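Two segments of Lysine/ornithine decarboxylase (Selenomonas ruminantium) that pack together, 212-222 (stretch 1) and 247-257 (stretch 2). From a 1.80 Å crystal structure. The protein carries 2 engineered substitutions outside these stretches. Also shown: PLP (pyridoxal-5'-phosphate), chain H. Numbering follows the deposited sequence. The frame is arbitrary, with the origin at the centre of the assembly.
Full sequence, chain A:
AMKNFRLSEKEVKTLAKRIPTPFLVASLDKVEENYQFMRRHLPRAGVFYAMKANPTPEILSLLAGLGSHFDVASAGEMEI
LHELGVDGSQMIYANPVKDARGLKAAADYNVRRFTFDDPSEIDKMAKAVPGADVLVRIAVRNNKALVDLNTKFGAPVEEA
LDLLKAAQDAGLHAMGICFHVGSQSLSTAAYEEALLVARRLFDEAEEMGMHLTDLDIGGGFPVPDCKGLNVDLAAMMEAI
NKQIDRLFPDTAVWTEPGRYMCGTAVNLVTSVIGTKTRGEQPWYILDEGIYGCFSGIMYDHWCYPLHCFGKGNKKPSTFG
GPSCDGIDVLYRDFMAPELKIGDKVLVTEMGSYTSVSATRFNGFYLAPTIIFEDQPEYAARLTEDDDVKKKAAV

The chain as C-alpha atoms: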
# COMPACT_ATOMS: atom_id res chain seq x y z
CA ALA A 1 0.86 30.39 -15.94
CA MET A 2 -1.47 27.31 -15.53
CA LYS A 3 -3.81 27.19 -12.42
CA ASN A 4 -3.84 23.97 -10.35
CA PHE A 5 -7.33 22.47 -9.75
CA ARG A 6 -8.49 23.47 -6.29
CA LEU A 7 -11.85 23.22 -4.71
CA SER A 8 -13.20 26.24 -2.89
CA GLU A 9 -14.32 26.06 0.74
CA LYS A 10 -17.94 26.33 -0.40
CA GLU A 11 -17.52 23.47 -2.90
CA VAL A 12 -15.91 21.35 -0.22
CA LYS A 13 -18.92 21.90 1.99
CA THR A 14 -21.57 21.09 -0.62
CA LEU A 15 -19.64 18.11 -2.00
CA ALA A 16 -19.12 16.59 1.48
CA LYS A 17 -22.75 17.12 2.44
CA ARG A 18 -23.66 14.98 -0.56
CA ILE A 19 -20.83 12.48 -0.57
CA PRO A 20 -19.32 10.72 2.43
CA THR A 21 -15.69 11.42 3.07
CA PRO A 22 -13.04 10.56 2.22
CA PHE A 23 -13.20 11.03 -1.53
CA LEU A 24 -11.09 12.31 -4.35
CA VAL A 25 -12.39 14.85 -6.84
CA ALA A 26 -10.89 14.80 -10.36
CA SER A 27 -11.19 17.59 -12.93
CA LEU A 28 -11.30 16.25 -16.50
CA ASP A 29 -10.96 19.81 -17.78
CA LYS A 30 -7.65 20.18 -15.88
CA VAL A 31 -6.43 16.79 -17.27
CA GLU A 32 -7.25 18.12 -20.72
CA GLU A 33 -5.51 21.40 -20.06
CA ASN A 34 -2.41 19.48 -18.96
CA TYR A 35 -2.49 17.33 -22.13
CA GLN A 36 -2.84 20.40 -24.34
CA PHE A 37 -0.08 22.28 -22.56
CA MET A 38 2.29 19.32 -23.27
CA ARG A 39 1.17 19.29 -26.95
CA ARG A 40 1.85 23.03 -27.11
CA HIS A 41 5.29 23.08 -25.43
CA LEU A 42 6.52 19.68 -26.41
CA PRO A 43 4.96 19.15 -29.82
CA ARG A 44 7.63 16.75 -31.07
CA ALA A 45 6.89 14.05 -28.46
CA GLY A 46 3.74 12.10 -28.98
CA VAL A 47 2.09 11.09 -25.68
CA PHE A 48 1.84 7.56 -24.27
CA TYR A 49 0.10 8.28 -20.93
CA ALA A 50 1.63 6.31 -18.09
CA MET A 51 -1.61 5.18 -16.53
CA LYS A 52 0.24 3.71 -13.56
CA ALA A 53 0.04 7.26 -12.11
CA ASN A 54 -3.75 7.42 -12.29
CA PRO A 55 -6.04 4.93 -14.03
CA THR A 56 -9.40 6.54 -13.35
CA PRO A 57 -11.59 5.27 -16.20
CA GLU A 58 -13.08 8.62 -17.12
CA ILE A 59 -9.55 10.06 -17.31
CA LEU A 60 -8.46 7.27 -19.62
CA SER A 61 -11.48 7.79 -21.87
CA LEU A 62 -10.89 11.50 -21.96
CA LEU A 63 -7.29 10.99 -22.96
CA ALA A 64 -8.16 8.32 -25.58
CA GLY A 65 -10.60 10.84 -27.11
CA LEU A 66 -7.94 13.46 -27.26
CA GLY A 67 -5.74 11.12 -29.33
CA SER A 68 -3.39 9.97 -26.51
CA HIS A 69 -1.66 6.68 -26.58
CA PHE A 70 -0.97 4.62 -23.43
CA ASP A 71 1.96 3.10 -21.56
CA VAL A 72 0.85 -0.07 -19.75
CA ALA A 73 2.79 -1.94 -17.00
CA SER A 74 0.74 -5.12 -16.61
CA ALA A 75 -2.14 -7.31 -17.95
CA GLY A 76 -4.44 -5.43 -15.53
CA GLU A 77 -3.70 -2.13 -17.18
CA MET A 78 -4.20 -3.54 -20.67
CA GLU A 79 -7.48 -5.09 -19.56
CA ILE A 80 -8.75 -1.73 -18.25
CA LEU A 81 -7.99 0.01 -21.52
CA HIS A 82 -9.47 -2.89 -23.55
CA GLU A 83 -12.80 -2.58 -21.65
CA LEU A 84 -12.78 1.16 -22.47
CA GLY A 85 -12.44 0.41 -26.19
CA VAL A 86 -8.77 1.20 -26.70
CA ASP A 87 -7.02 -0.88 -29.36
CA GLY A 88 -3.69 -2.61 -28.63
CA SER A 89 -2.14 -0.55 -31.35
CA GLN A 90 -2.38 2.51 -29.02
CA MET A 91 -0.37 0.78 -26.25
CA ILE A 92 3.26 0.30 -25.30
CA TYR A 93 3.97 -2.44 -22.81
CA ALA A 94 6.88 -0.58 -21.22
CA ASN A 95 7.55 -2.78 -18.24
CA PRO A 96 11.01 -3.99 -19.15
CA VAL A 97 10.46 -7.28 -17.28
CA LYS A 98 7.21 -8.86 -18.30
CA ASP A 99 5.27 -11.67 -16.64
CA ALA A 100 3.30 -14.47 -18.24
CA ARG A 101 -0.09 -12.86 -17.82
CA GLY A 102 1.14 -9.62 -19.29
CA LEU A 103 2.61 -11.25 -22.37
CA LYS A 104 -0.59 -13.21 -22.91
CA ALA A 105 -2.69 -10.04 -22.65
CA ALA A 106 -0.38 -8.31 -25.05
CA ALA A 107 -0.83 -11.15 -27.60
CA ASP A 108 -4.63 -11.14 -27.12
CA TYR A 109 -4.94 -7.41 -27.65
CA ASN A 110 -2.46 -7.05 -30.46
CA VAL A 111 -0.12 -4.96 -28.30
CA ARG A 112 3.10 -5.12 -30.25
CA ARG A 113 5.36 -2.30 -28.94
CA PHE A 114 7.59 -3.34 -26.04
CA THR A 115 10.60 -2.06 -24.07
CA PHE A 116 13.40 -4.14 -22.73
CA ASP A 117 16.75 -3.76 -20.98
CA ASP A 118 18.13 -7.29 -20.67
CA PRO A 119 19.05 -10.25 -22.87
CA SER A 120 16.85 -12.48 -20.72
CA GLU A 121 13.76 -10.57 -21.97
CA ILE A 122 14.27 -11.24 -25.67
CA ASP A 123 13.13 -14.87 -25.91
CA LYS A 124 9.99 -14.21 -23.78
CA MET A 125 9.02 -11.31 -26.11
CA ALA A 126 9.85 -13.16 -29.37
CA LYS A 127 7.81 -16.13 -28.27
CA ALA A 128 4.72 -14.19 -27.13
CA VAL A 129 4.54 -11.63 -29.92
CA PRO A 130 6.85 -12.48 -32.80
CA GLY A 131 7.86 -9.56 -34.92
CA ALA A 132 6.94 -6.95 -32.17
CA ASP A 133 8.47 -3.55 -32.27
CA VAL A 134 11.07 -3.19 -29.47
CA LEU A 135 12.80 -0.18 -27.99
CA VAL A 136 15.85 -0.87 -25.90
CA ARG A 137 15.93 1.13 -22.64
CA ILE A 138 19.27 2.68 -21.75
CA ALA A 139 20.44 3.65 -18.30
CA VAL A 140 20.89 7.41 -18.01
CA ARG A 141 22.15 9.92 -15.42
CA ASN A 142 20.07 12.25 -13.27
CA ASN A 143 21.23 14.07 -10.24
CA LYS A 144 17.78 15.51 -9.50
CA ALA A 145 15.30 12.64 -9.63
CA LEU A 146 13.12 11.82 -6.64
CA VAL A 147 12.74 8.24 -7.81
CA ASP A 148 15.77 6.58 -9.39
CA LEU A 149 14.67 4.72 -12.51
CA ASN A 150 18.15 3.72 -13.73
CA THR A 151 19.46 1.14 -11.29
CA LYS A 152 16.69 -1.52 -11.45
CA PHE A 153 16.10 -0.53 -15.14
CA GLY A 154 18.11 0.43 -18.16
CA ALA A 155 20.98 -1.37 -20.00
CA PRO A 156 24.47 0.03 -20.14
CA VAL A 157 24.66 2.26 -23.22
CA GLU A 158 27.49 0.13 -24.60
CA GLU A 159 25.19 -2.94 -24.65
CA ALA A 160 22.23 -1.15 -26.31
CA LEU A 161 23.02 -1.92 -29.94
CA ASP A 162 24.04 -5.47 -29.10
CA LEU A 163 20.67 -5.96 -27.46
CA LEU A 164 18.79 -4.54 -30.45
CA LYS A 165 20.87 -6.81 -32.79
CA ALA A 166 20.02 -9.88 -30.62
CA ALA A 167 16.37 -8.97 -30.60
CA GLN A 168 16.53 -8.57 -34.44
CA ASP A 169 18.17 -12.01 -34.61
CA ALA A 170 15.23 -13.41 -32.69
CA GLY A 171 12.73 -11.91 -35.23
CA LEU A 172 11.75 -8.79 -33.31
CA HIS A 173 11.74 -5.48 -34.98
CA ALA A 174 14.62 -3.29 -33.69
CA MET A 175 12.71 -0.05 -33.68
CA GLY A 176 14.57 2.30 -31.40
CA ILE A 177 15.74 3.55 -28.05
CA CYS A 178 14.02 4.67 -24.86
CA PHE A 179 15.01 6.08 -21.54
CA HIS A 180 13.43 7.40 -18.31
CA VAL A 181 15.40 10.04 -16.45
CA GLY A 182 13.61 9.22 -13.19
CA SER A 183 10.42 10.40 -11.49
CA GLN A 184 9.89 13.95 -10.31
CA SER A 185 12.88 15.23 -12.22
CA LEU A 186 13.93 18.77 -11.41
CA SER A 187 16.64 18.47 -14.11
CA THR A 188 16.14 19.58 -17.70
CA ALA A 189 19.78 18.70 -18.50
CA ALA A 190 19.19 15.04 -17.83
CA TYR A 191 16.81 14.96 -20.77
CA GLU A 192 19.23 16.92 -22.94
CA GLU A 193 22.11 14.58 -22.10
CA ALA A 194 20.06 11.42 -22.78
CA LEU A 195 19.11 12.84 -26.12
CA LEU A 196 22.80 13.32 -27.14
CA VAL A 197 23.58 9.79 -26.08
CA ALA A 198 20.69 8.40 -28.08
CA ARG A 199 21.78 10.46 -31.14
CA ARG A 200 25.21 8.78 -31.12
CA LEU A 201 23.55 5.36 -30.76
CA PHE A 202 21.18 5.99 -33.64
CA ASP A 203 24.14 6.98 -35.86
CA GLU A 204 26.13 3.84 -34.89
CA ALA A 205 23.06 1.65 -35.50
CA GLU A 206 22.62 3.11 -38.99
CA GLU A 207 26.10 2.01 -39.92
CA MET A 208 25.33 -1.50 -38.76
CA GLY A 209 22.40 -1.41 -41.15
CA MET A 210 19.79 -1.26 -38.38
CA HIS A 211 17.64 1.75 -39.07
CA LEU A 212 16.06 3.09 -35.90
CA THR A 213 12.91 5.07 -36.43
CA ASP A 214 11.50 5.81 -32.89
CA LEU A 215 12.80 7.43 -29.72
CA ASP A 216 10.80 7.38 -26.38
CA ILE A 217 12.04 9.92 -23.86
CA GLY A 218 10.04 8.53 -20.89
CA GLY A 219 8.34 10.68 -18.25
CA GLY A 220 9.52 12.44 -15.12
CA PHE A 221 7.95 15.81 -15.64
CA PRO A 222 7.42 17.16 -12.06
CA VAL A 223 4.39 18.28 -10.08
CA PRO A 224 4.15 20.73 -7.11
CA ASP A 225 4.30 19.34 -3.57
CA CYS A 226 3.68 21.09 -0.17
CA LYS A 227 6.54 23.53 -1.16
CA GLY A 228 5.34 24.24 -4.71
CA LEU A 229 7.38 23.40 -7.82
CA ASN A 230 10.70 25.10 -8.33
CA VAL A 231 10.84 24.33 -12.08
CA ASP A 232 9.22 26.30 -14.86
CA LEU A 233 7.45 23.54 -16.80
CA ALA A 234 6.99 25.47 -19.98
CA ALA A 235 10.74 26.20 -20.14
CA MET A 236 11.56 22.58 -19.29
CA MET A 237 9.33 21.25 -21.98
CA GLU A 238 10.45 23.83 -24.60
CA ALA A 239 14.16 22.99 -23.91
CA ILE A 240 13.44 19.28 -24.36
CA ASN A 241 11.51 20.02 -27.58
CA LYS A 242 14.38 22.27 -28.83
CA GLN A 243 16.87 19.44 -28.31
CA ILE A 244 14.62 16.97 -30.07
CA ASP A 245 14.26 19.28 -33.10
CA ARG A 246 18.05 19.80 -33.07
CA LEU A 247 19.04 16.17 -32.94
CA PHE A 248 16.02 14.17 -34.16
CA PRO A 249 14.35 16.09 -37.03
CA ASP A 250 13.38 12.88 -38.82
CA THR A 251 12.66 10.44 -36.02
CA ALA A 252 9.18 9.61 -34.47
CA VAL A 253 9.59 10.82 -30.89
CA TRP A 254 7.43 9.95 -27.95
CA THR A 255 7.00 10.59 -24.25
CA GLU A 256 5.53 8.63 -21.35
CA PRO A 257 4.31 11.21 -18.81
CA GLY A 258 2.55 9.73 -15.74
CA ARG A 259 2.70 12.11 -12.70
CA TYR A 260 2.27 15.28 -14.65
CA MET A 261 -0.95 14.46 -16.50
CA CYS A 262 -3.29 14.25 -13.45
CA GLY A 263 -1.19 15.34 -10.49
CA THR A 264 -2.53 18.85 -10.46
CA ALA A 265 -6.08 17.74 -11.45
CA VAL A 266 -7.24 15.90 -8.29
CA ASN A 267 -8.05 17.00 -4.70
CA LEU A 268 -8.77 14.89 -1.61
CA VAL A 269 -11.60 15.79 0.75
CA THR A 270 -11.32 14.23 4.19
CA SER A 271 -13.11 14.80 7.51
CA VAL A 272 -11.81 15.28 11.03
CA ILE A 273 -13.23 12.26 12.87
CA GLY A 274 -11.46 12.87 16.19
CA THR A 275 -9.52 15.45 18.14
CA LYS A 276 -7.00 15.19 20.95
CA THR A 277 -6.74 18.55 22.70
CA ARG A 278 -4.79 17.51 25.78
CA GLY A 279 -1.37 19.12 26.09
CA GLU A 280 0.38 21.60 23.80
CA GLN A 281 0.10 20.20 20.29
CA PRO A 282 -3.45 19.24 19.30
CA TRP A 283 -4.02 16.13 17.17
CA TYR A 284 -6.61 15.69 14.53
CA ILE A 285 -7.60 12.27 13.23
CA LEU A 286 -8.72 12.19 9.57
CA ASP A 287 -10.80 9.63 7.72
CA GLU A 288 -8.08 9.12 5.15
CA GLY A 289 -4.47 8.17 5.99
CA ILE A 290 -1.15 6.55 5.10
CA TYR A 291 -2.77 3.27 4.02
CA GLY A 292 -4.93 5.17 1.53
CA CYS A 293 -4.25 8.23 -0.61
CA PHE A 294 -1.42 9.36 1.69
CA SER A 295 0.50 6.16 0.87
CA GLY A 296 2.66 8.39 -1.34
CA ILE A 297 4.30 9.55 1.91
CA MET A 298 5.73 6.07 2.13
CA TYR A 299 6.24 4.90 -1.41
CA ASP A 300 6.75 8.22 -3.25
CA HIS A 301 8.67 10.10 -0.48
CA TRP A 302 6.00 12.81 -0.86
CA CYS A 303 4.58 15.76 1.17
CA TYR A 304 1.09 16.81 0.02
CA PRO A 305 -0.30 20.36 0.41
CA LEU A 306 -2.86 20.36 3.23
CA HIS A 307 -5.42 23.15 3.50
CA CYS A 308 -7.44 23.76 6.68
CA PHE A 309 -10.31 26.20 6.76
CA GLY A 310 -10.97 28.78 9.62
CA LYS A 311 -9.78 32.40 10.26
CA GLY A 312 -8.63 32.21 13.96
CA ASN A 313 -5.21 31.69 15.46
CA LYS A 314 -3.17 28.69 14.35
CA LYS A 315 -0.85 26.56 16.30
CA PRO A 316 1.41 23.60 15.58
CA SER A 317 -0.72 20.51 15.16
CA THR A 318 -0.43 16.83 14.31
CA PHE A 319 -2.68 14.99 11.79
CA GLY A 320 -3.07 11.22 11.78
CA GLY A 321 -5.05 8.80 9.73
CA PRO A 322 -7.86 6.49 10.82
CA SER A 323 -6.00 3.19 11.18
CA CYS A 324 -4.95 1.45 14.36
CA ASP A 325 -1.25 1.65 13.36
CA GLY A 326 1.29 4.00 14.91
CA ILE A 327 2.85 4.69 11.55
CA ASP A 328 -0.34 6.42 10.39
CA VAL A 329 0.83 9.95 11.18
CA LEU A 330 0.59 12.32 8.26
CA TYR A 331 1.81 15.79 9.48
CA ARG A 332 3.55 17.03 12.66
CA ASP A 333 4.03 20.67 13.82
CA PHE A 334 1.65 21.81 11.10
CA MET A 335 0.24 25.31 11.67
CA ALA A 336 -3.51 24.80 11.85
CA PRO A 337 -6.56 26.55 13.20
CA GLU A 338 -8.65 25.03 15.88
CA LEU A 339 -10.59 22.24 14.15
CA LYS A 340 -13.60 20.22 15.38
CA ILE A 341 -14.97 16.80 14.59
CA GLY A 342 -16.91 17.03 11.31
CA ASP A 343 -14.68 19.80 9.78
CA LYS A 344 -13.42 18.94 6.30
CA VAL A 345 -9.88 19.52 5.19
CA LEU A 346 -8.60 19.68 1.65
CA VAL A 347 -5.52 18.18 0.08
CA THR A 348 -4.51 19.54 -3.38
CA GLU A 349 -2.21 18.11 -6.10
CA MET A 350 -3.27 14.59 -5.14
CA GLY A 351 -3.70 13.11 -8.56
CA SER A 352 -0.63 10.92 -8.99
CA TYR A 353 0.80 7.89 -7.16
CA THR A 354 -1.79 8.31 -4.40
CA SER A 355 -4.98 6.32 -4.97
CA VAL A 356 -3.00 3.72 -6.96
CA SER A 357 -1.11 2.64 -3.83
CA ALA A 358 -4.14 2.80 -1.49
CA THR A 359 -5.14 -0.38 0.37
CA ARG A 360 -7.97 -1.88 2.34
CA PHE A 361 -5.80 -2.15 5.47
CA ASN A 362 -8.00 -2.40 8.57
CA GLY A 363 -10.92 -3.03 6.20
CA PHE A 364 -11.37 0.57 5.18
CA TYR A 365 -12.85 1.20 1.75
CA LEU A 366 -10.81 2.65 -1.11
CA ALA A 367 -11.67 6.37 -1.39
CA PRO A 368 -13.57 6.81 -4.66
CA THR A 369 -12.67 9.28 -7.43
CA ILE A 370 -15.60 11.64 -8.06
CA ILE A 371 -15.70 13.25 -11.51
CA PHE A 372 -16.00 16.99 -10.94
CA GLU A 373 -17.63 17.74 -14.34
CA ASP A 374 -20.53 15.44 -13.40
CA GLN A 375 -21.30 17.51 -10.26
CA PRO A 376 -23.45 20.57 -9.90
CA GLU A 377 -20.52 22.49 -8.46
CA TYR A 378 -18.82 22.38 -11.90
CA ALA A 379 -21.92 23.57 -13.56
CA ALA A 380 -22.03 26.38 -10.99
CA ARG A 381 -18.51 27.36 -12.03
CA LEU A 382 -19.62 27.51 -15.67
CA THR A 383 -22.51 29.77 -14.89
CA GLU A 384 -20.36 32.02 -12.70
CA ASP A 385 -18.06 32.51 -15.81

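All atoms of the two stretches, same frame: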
# COMPACT_ATOMS: atom_id res chain seq x y z
N LEU A 212 16.97 2.89 -37.08
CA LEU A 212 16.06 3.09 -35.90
C LEU A 212 15.20 4.28 -36.24
O LEU A 212 15.69 5.29 -36.70
CB LEU A 212 16.90 3.38 -34.64
CG LEU A 212 17.88 2.25 -34.28
CD1 LEU A 212 18.67 2.59 -33.03
CD2 LEU A 212 17.25 0.90 -34.08
N THR A 213 13.94 4.12 -35.99
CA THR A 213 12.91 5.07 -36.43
C THR A 213 12.24 5.87 -35.25
O THR A 213 11.63 6.92 -35.51
CB THR A 213 11.78 4.31 -37.15
OG1 THR A 213 11.23 3.29 -36.37
CG2 THR A 213 12.28 3.61 -38.47
N ASP A 214 12.26 5.30 -34.05
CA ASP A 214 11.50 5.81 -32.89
C ASP A 214 12.35 6.02 -31.65
O ASP A 214 13.17 5.20 -31.32
CB ASP A 214 10.43 4.81 -32.53
CG ASP A 214 9.26 4.82 -33.50
OD1 ASP A 214 9.49 4.51 -34.66
OD2 ASP A 214 8.15 5.13 -33.09
N LEU A 215 12.07 7.10 -30.93
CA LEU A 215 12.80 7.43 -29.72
C LEU A 215 11.70 7.77 -28.64
O LEU A 215 10.79 8.51 -28.94
CB LEU A 215 13.62 8.62 -29.96
CG LEU A 215 14.33 9.28 -28.82
CD1 LEU A 215 15.40 8.30 -28.29
CD2 LEU A 215 14.93 10.64 -29.24
N ASP A 216 11.77 7.12 -27.49
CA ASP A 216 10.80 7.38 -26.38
C ASP A 216 11.64 7.96 -25.21
O ASP A 216 12.48 7.28 -24.65
CB ASP A 216 10.11 6.09 -26.04
CG ASP A 216 8.98 6.24 -25.03
OD1 ASP A 216 9.19 6.92 -24.04
OD2 ASP A 216 7.90 5.59 -25.20
N ILE A 217 11.37 9.20 -24.87
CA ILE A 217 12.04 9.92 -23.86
C ILE A 217 11.53 9.72 -22.40
O ILE A 217 12.06 10.39 -21.52
CB ILE A 217 12.03 11.43 -24.16
CG1 ILE A 217 10.66 12.09 -24.02
CG2 ILE A 217 12.58 11.68 -25.56
CD1 ILE A 217 10.78 13.57 -23.86
N GLY A 218 10.56 8.86 -22.22
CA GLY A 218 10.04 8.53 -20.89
C GLY A 218 9.27 9.68 -20.27
O GLY A 218 8.75 10.56 -21.00
N GLY A 219 9.11 9.65 -18.93
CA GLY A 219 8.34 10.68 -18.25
C GLY A 219 9.22 11.53 -17.39
O GLY A 219 10.35 11.88 -17.78
N GLY A 220 8.76 11.74 -16.14
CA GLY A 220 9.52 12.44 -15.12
C GLY A 220 9.21 13.90 -14.93
O GLY A 220 9.75 14.53 -14.04
N PHE A 221 8.35 14.43 -15.78
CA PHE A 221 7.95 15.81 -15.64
C PHE A 221 7.36 15.99 -14.19
O PHE A 221 6.54 15.19 -13.77
CB PHE A 221 6.92 16.17 -16.69
CG PHE A 221 7.35 15.80 -18.09
CD1 PHE A 221 8.24 16.55 -18.73
CD2 PHE A 221 6.93 14.61 -18.64
CE1 PHE A 221 8.66 16.20 -20.03
CE2 PHE A 221 7.37 14.22 -19.89
CZ PHE A 221 8.20 15.03 -20.58
N PRO A 222 7.75 17.05 -13.46
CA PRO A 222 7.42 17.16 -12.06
C PRO A 222 6.12 17.84 -11.78
O PRO A 222 5.54 18.49 -12.62
CB PRO A 222 8.62 17.90 -11.50
CG PRO A 222 8.92 18.87 -12.58
CD PRO A 222 8.87 17.93 -13.79
N LEU A 247 18.42 17.48 -32.71
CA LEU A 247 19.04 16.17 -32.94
C LEU A 247 18.24 15.16 -33.68
O LEU A 247 18.83 14.25 -34.30
CB LEU A 247 19.46 15.53 -31.58
CG LEU A 247 20.38 16.37 -30.73
CD1 LEU A 247 20.62 15.68 -29.38
CD2 LEU A 247 21.72 16.69 -31.42
N PHE A 248 16.87 15.20 -33.61
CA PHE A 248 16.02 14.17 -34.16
C PHE A 248 14.95 14.78 -35.05
O PHE A 248 13.72 14.53 -34.86
CB PHE A 248 15.38 13.31 -33.03
CG PHE A 248 16.38 12.49 -32.27
CD1 PHE A 248 16.74 11.23 -32.73
CD2 PHE A 248 16.97 12.99 -31.11
CE1 PHE A 248 17.65 10.47 -32.05
CE2 PHE A 248 17.95 12.21 -30.43
CZ PHE A 248 18.22 10.93 -30.90
N PRO A 249 15.35 15.49 -36.11
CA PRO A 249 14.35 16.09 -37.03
C PRO A 249 13.48 15.11 -37.77
O PRO A 249 12.32 15.40 -38.12
CB PRO A 249 15.24 16.87 -38.05
CG PRO A 249 16.57 16.33 -37.91
CD PRO A 249 16.73 15.83 -36.49
N ASP A 250 14.02 13.93 -38.01
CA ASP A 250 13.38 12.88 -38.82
C ASP A 250 13.09 11.58 -38.12
O ASP A 250 12.91 10.52 -38.73
CB ASP A 250 14.32 12.61 -40.03
CG ASP A 250 14.69 13.88 -40.79
OD1 ASP A 250 13.84 14.79 -41.00
OD2 ASP A 250 15.87 13.99 -41.13
N THR A 251 12.99 11.61 -36.80
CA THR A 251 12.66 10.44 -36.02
C THR A 251 11.25 10.68 -35.37
O THR A 251 10.96 11.80 -35.13
CB THR A 251 13.76 10.30 -34.98
OG1 THR A 251 15.00 9.91 -35.64
CG2 THR A 251 13.45 9.25 -33.97
N ALA A 252 10.47 9.63 -35.22
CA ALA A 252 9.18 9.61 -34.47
C ALA A 252 9.54 9.57 -33.00
O ALA A 252 10.10 8.59 -32.52
CB ALA A 252 8.29 8.45 -34.82
N VAL A 253 9.27 10.67 -32.32
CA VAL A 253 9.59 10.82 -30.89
C VAL A 253 8.36 10.82 -30.02
O VAL A 253 7.29 11.30 -30.41
CB VAL A 253 10.45 12.09 -30.62
CG1 VAL A 253 10.92 12.15 -29.18
CG2 VAL A 253 11.65 12.14 -31.60
N TRP A 254 8.53 10.22 -28.84
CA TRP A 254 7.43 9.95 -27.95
C TRP A 254 7.82 10.18 -26.50
O TRP A 254 9.00 10.23 -26.13
CB TRP A 254 6.98 8.49 -28.05
CG TRP A 254 6.76 8.08 -29.42
CD1 TRP A 254 7.69 7.52 -30.27
CD2 TRP A 254 5.55 8.26 -30.19
NE1 TRP A 254 7.10 7.31 -31.54
CE2 TRP A 254 5.82 7.78 -31.51
CE3 TRP A 254 4.30 8.80 -29.90
CZ2 TRP A 254 4.85 7.78 -32.50
CZ3 TRP A 254 3.30 8.79 -30.94
CH2 TRP A 254 3.59 8.28 -32.18
N THR A 255 6.78 10.40 -25.69
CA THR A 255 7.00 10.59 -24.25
C THR A 255 5.99 9.79 -23.47
O THR A 255 4.90 9.53 -23.95
CB THR A 255 7.00 12.12 -23.91
OG1 THR A 255 7.28 12.30 -22.48
CG2 THR A 255 5.65 12.78 -24.32
N GLU A 256 6.31 9.46 -22.23
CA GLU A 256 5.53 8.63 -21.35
C GLU A 256 5.25 9.36 -20.03
O GLU A 256 5.58 8.85 -18.95
CB GLU A 256 6.22 7.25 -21.07
CG GLU A 256 6.43 6.41 -22.31
CD GLU A 256 7.06 5.03 -22.06
OE1 GLU A 256 7.08 4.65 -20.87
OE2 GLU A 256 7.50 4.35 -23.06
N PRO A 257 4.63 10.54 -20.06
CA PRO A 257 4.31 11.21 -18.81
C PRO A 257 3.27 10.42 -18.00
O PRO A 257 2.22 9.98 -18.55
CB PRO A 257 3.70 12.55 -19.26
CG PRO A 257 3.02 12.13 -20.58
CD PRO A 257 4.17 11.34 -21.19
N1 PLP H . 6.82 5.37 -18.19
C2 PLP H . 7.53 4.43 -17.53
C2A PLP H . 8.12 3.27 -18.28
C3 PLP H . 7.73 4.53 -16.06
O3 PLP H . 8.44 3.60 -15.37
C4 PLP H . 7.13 5.69 -15.37
C4A PLP H . 7.27 5.89 -13.91
O4A PLP H . 7.50 4.93 -13.19
C5 PLP H . 6.37 6.66 -16.21
C6 PLP H . 6.27 6.43 -17.58
C5A PLP H . 5.73 7.87 -15.58
O4P PLP H . 6.70 8.58 -14.81
P PLP H . 6.36 10.03 -14.21
O1P PLP H . 6.13 10.89 -15.43
O2P PLP H . 7.60 10.40 -13.42
O3P PLP H . 5.13 9.81 -13.37
O HOH W 1 15.12 7.89 -37.35

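Two neighbouring parallel strands illustrate how a regular backbone ladder can carry different chemistry on each face and then lead, past the C-terminal ends of both strands, to a cofactor. Strand 252-255 runs beside strand 214-216, their directions only 18° apart, and each strand's amides reach the other's carbonyls in the staggered pattern of parallel sheets.

Along the second stretch, contact begins at Phe248, the first residue to leave helical geometry after a helix. Its ring offers a face to Leu215, whose CD2 lies 3.5 Å from the ring centroid and almost on the ring normal, a CH-pi contact between a methyl group and the aromatic cloud. A type I turn from Phe248 to Thr251 then leads into the strand. At Thr251, a water links OG1 to the carbonyl oxygen of Leu212.

The ladder opens with Ala252 N donating to Thr213 O (3.0 Å), and Leu215 N returns a bond to Ala252 O (2.9 Å). Val253 turns its side chain to the same face as Leu215, where its CG1 also meets Ile217 CG2 at 4.0 Å. Trp254 uses both backbone polar atoms: its N donates to Leu215 O (2.8 Å), while its O accepts from Ile217 N (2.9 Å). On the face shared with Asp214 and Asp216, its indole NE1 donates to Asp214 OD2 (2.9 Å), an edge-on pairing that gives the ring's polar group a carboxylate partner.

Beyond the paired strand residues, Gly218 O accepts twice, from Thr255 OG1 (2.7 Å) and Glu256 N (2.9 Å). Glu256 OE2 lies 2.5 Å from Asp216 OD2, close enough that an acid group probably holds a proton, while Glu256 OE1 approaches PLP N1 at 2.8 Å. At Pro257, CB packs against Phe221 CD2 (3.9 Å). Nearby, Gly220 N donates to PLP O1P (2.9 Å), and a CB on Gly219 would clash with that oxygen and with Glu256 O.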